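Local coordinates for DNA protection during starvation protein (Mycobacterium smegmatis, PDB 2YW6) that probably protects DNA from oxidative damage by oxidising iron(II) with hydrogen peroxide and storing it as a ferric mineral inside a hollow shell of twelve subunits, at residues B[26-31]-B[86-92]; B[120-124]-B[138-142]. All blocks are in the same frame, centred on the assembly; numbering follows the deposited sequence.

How the contacts relate
Both contacts belong to one ferritin-like four-helix bundle. Contact 1 sets the short helix 83-89 and the loop after it against the side of helix 12-41 that faces away from the bundle core. It is only partly buried, and its chemistry is mixed: a serine-aspartate hydrogen bond, a long ion pair, an isoleucine and a tryptophan ring. Contact 2 joins helices 102-127 and 132-155 within the bundle. All its touching residues are buried, and no hydrogen bond crosses it. The two share no helix, and their centres lie about 16 Å apart. They still meet inside the bundle, where Tyr28 OH of contact 1 lies 2.7 Å from His141 ND1 of contact 2, a probable hydrogen bond.

Contact 1 of 2, residues B[26-31]-B[86-92]; sequences STYNDL and IIKDRTW
Residues 26-31 are a helical run inside helix 12-41. Residues 86-89 are the last turn of the short helix 83-89, and the chain leaves helical geometry at Arg90 (phi/psi -41/145) to run on as loop to Trp92. The backbones come nearest at Ser26 and Ile86, with CA atoms 4.9 Å apart. Ser26 (chi1 m) points its CB at the short helix, and its OG donates a hydrogen bond of 2.6 Å to Asp89 OD1. Ile86 (m, t) reaches across, placing CD1 3.6 Å from Asn29 CB and CG2 3.8 Å from Asp30 CB. A short helix between the second and third bundle helices is characteristic of Dps proteins; here Pro83 of a neighbouring subunit packs on Asp30, Ile86 and Arg90. Asp30 (chi1 t) sets OD2 over one face of the Trp92 indole, 3.4 Å from CE2. Asp30 OD2 also makes a long salt bridge (3.8 Å) to Arg90 NH2, but the poorly ordered Arg90 pairs more strongly with Asp94. Trp92 (chi1 110°) directs its CB toward helix 12-41. Its ring edge meets the backbone, with Trp92 CZ3 3.5 Å from Thr27 O and Trp92 CH2 3.4 Å from Leu31 N. Leu31 CB lies 4.0 Å from Trp92 CH2.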
loop_
_atom_site.group_PDB
_atom_site.type_symbol
_atom_site.label_atom_id
_atom_site.label_comp_id
_atom_site.label_asym_id
_atom_site.label_seq_id
_atom_site.Cartn_x
_atom_site.Cartn_y
_atom_site.Cartn_z
ATOM N N SER B 26 4.805 19.504 28.700
ATOM C CA SER B 26 3.819 19.073 29.681
ATOM C C SER B 26 2.395 19.396 29.236
ATOM O O SER B 26 1.466 18.631 29.508
ATOM C CB SER B 26 4.107 19.719 31.039
ATOM O OG SER B 26 5.441 19.450 31.436
ATOM N N THR B 27 2.222 20.525 28.555
ATOM C CA THR B 27 0.904 20.923 28.064
ATOM C C THR B 27 0.407 19.933 27.019
ATOM O O THR B 27 -0.780 19.593 26.995
ATOM C CB THR B 27 0.930 22.321 27.423
ATOM O OG1 THR B 27 1.088 23.306 28.447
ATOM C CG2 THR B 27 -0.365 22.586 26.655
ATOM N N TYR B 28 1.312 19.488 26.147
ATOM C CA TYR B 28 0.961 18.522 25.115
ATOM C C TYR B 28 0.593 17.188 25.745
ATOM O O TYR B 28 -0.438 16.605 25.413
ATOM C CB TYR B 28 2.124 18.322 24.143
ATOM C CG TYR B 28 2.374 19.487 23.200
ATOM C CD1 TYR B 28 3.556 19.565 22.450
ATOM C CD2 TYR B 28 1.409 20.485 23.012
ATOM C CE1 TYR B 28 3.768 20.611 21.542
ATOM C CE2 TYR B 28 1.610 21.531 22.112
ATOM C CZ TYR B 28 2.788 21.588 21.375
ATOM O OH TYR B 28 2.988 22.625 20.495
ATOM N N ASN B 29 1.427 16.704 26.660
ATOM C CA ASN B 29 1.140 15.430 27.307
ATOM C C ASN B 29 -0.223 15.492 27.988
ATOM O O ASN B 29 -1.071 14.600 27.805
ATOM C CB ASN B 29 2.210 15.087 28.344
ATOM C CG ASN B 29 3.540 14.729 27.712
ATOM O OD1 ASN B 29 3.601 14.367 26.544
ATOM N ND2 ASN B 29 4.612 14.811 28.491
ATOM N N ASP B 30 -0.430 16.550 28.768
ATOM C CA ASP B 30 -1.690 16.737 29.472
ATOM C C ASP B 30 -2.803 16.829 28.436
ATOM O O ASP B 30 -3.913 16.328 28.644
ATOM C CB ASP B 30 -1.635 18.018 30.307
ATOM C CG ASP B 30 -2.796 18.134 31.291
ATOM O OD1 ASP B 30 -3.622 17.197 31.363
ATOM O OD2 ASP B 30 -2.882 19.163 31.994
ATOM N N LEU B 31 -2.483 17.439 27.297
ATOM C CA LEU B 31 -3.456 17.612 26.228
ATOM C C LEU B 31 -3.906 16.338 25.559
ATOM O O LEU B 31 -5.113 16.122 25.406
ATOM C CB LEU B 31 -2.931 18.569 25.165
ATOM C CG LEU B 31 -3.944 18.981 24.084
ATOM C CD1 LEU B 31 -5.311 19.311 24.682
ATOM C CD2 LEU B 31 -3.383 20.183 23.340
ATOM N N ILE B 86 4.026 16.393 34.580
ATOM C CA ILE B 86 2.849 16.974 33.947
ATOM C C ILE B 86 2.070 17.872 34.905
ATOM O O ILE B 86 1.645 18.952 34.508
ATOM C CB ILE B 86 1.904 15.888 33.384
ATOM C CG1 ILE B 86 2.580 15.164 32.223
ATOM C CG2 ILE B 86 0.614 16.515 32.905
ATOM C CD1 ILE B 86 1.792 13.986 31.694
ATOM N N ILE B 87 1.884 17.447 36.154
ATOM C CA ILE B 87 1.141 18.278 37.100
ATOM C C ILE B 87 1.998 19.432 37.642
ATOM O O ILE B 87 1.486 20.522 37.904
ATOM C CB ILE B 87 0.557 17.440 38.284
ATOM C CG1 ILE B 87 1.663 17.026 39.255
ATOM C CG2 ILE B 87 -0.174 16.224 37.749
ATOM C CD1 ILE B 87 1.918 18.052 40.356
ATOM N N LYS B 88 3.296 19.190 37.807
ATOM C CA LYS B 88 4.201 20.223 38.296
ATOM C C LYS B 88 4.168 21.399 37.323
ATOM O O LYS B 88 3.888 22.535 37.697
ATOM C CB LYS B 88 5.629 19.676 38.398
ATOM C CG LYS B 88 6.656 20.688 38.878
ATOM C CD LYS B 88 6.264 21.265 40.233
ATOM C CE LYS B 88 7.323 22.210 40.777
ATOM N NZ LYS B 88 8.613 21.511 41.058
ATOM N N ASP B 89 4.451 21.109 36.064
ATOM C CA ASP B 89 4.452 22.128 35.029
ATOM C C ASP B 89 3.046 22.662 34.811
ATOM O O ASP B 89 2.841 23.865 34.636
ATOM C CB ASP B 89 5.003 21.532 33.734
ATOM C CG ASP B 89 6.495 21.268 33.811
ATOM O OD1 ASP B 89 6.941 20.156 33.428
ATOM O OD2 ASP B 89 7.230 22.183 34.254
ATOM N N ARG B 90 2.076 21.756 34.849
ATOM C CA ARG B 90 0.679 22.101 34.636
ATOM C C ARG B 90 0.249 23.395 35.310
ATOM O O ARG B 90 0.717 23.748 36.398
ATOM C CB ARG B 90 -0.225 20.959 35.119
ATOM C CG ARG B 90 -1.003 21.255 36.400
ATOM C CD ARG B 90 -1.655 20.005 36.973
ATOM N NE ARG B 90 -2.466 19.300 35.984
ATOM C CZ ARG B 90 -3.242 18.258 36.263
ATOM N NH1 ARG B 90 -3.317 17.804 37.508
ATOM N NH2 ARG B 90 -3.951 17.680 35.303
ATOM N N THR B 91 -0.645 24.104 34.633
ATOM C CA THR B 91 -1.207 25.341 35.146
ATOM C C THR B 91 -2.707 25.148 35.036
ATOM O O THR B 91 -3.453 25.479 35.961
ATOM C CB THR B 91 -0.786 26.564 34.315
ATOM O OG1 THR B 91 0.626 26.774 34.450
ATOM C CG2 THR B 91 -1.525 27.808 34.800
ATOM N N TRP B 92 -3.142 24.600 33.901
ATOM C CA TRP B 92 -4.559 24.340 33.700
ATOM C C TRP B 92 -4.901 23.119 34.553
ATOM O O TRP B 92 -4.496 21.996 34.257
ATOM C CB TRP B 92 -4.875 24.145 32.191
ATOM C CG TRP B 92 -5.265 22.745 31.689
ATOM C CD1 TRP B 92 -6.275 21.940 32.158
ATOM C CD2 TRP B 92 -4.673 22.036 30.584
ATOM N NE1 TRP B 92 -6.343 20.780 31.417
ATOM C CE2 TRP B 92 -5.380 20.812 30.451
ATOM C CE3 TRP B 92 -3.622 22.316 29.700
ATOM C CZ2 TRP B 92 -5.055 19.872 29.464
ATOM C CZ3 TRP B 92 -3.304 21.379 28.721
ATOM C CH2 TRP B 92 -4.021 20.172 28.612
#

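Contact 2 of 2, residues B[120-124]-B[138-142]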
loop_
_atom_site.group_PDB
_atom_site.type_symbol
_atom_site.label_atom_id
_atom_site.label_comp_id
_atom_site.label_asym_id
_atom_site.label_seq_id
_atom_site.Cartn_x
_atom_site.Cartn_y
_atom_site.Cartn_z
ATOM N N THR B 120 0.953 29.146 23.509
ATOM C CA THR B 120 1.825 28.882 22.374
ATOM C C THR B 120 2.225 30.182 21.682
ATOM O O THR B 120 3.367 30.334 21.240
ATOM C CB THR B 120 1.153 27.925 21.371
ATOM O OG1 THR B 120 0.797 26.710 22.054
ATOM C CG2 THR B 120 2.106 27.591 20.217
ATOM N N ARG B 121 1.292 31.123 21.598
ATOM C CA ARG B 121 1.581 32.410 20.982
ATOM C C ARG B 121 2.702 33.138 21.728
ATOM O O ARG B 121 3.635 33.653 21.107
ATOM C CB ARG B 121 0.327 33.276 20.960
ATOM C CG ARG B 121 -0.744 32.773 20.024
ATOM C CD ARG B 121 -0.343 32.971 18.579
ATOM N NE ARG B 121 -1.460 32.697 17.683
ATOM C CZ ARG B 121 -1.509 33.117 16.429
ATOM N NH1 ARG B 121 -0.498 33.820 15.950
ATOM N NH2 ARG B 121 -2.557 32.849 15.665
ATOM N N LYS B 122 2.614 33.169 23.058
ATOM C CA LYS B 122 3.631 33.834 23.880
ATOM C C LYS B 122 5.021 33.264 23.591
ATOM O O LYS B 122 5.955 34.006 23.294
ATOM C CB LYS B 122 3.332 33.653 25.370
ATOM C CG LYS B 122 1.987 34.175 25.844
ATOM C CD LYS B 122 1.806 33.869 27.333
ATOM C CE LYS B 122 0.409 34.218 27.843
ATOM N NZ LYS B 122 0.194 33.759 29.249
ATOM N N SER B 123 5.140 31.941 23.679
ATOM C CA SER B 123 6.405 31.258 23.431
ATOM C C SER B 123 6.958 31.572 22.062
ATOM O O SER B 123 8.172 31.815 21.926
ATOM C CB SER B 123 6.237 29.740 23.603
ATOM O OG SER B 123 5.883 29.393 24.924
ATOM N N ILE B 124 6.105 31.568 21.041
ATOM C CA ILE B 124 6.559 31.891 19.701
ATOM C C ILE B 124 7.150 33.299 19.730
ATOM O O ILE B 124 8.214 33.557 19.154
ATOM C CB ILE B 124 5.393 31.791 18.678
ATOM C CG1 ILE B 124 5.135 30.337 18.311
ATOM C CG2 ILE B 124 5.676 32.704 17.473
ATOM C CD1 ILE B 124 3.777 30.025 17.696
ATOM N N LEU B 138 7.170 25.612 16.995
ATOM C CA LEU B 138 5.935 26.018 17.651
ATOM C C LEU B 138 4.930 26.667 16.671
ATOM O O LEU B 138 3.710 26.483 16.807
ATOM C CB LEU B 138 6.238 26.950 18.834
ATOM C CG LEU B 138 7.040 26.355 20.016
ATOM C CD1 LEU B 138 6.851 27.262 21.241
ATOM C CD2 LEU B 138 6.587 24.947 20.359
ATOM N N ILE B 139 5.437 27.416 15.688
ATOM C CA ILE B 139 4.561 28.048 14.709
ATOM C C ILE B 139 3.816 26.987 13.897
ATOM O O ILE B 139 2.673 27.195 13.501
ATOM C CB ILE B 139 5.349 28.955 13.729
ATOM C CG1 ILE B 139 6.004 30.107 14.505
ATOM C CG2 ILE B 139 4.417 29.471 12.630
ATOM C CD1 ILE B 139 6.807 31.066 13.656
ATOM N N ALA B 140 4.461 25.849 13.653
ATOM C CA ALA B 140 3.827 24.780 12.883
ATOM C C ALA B 140 2.711 24.126 13.682
ATOM O O ALA B 140 1.674 23.751 13.136
ATOM C CB ALA B 140 4.855 23.731 12.467
ATOM N N HIS B 141 2.935 23.994 14.981
ATOM C CA HIS B 141 1.965 23.390 15.887
ATOM C C HIS B 141 0.730 24.260 16.084
ATOM O O HIS B 141 -0.401 23.751 16.193
ATOM C CB HIS B 141 2.611 23.162 17.251
ATOM C CG HIS B 141 3.713 22.158 17.242
ATOM N ND1 HIS B 141 4.394 21.796 18.383
ATOM C CD2 HIS B 141 4.221 21.393 16.248
ATOM C CE1 HIS B 141 5.267 20.849 18.096
ATOM N NE2 HIS B 141 5.180 20.586 16.803
ATOM N N ALA B 142 0.966 25.568 16.154
ATOM C CA ALA B 142 -0.087 26.540 16.366
ATOM C C ALA B 142 -1.135 26.461 15.271
ATOM O O ALA B 142 -2.320 26.654 15.532
ATOM C CB ALA B 142 0.513 27.932 16.430
#
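Two helical turns lie side by side and run nearly antiparallel. Their axes come within 9.8 Å, and their directions differ by 155°. Thr120 is level with Ala142 (CA atoms 6.7 Å apart), and Ile124 with Leu138 (6.3 Å). Ile124 is the main bump from 120-124. Ile124 CG1 rests 3.6 Å from Leu138 CB. Ile124 CD1 reaches into a hollow on the other helix lined by Leu138, Ile139 and Ala142: it lies 3.7 Å from Ile139 CA, 3.9 Å from Ile139 CG1 and 4.1 Å from Ala142 CB. The small side chain of Ala142 leaves space there. Leu138 is the bump in the other direction. Leu138 CD1 comes 3.5 Å from Ser123 CB, where a short side chain gives it room. Thr120 turns its methyl to the contact, with CG2 4.1 Å from Ala142 CB and 3.9 Å from Leu138 O. Thr120 OG1 is hydrogen-bonded to Val116 O, and also to Gln24 NE2. Leu20 and Gln24 of helix 12-41 touch Ser123 and Leu138 respectively. Leu132 and Val133 of a third subunit, not the one at contact 1, pack on Ile124 and Ala142 in that order. The join is thus both bundle interior and close to a subunit interface. Such close apolar packing of the third and fourth long helices is typical of the ferritin-like four-helix bundle, the subunit fold of the Dps dodecamer.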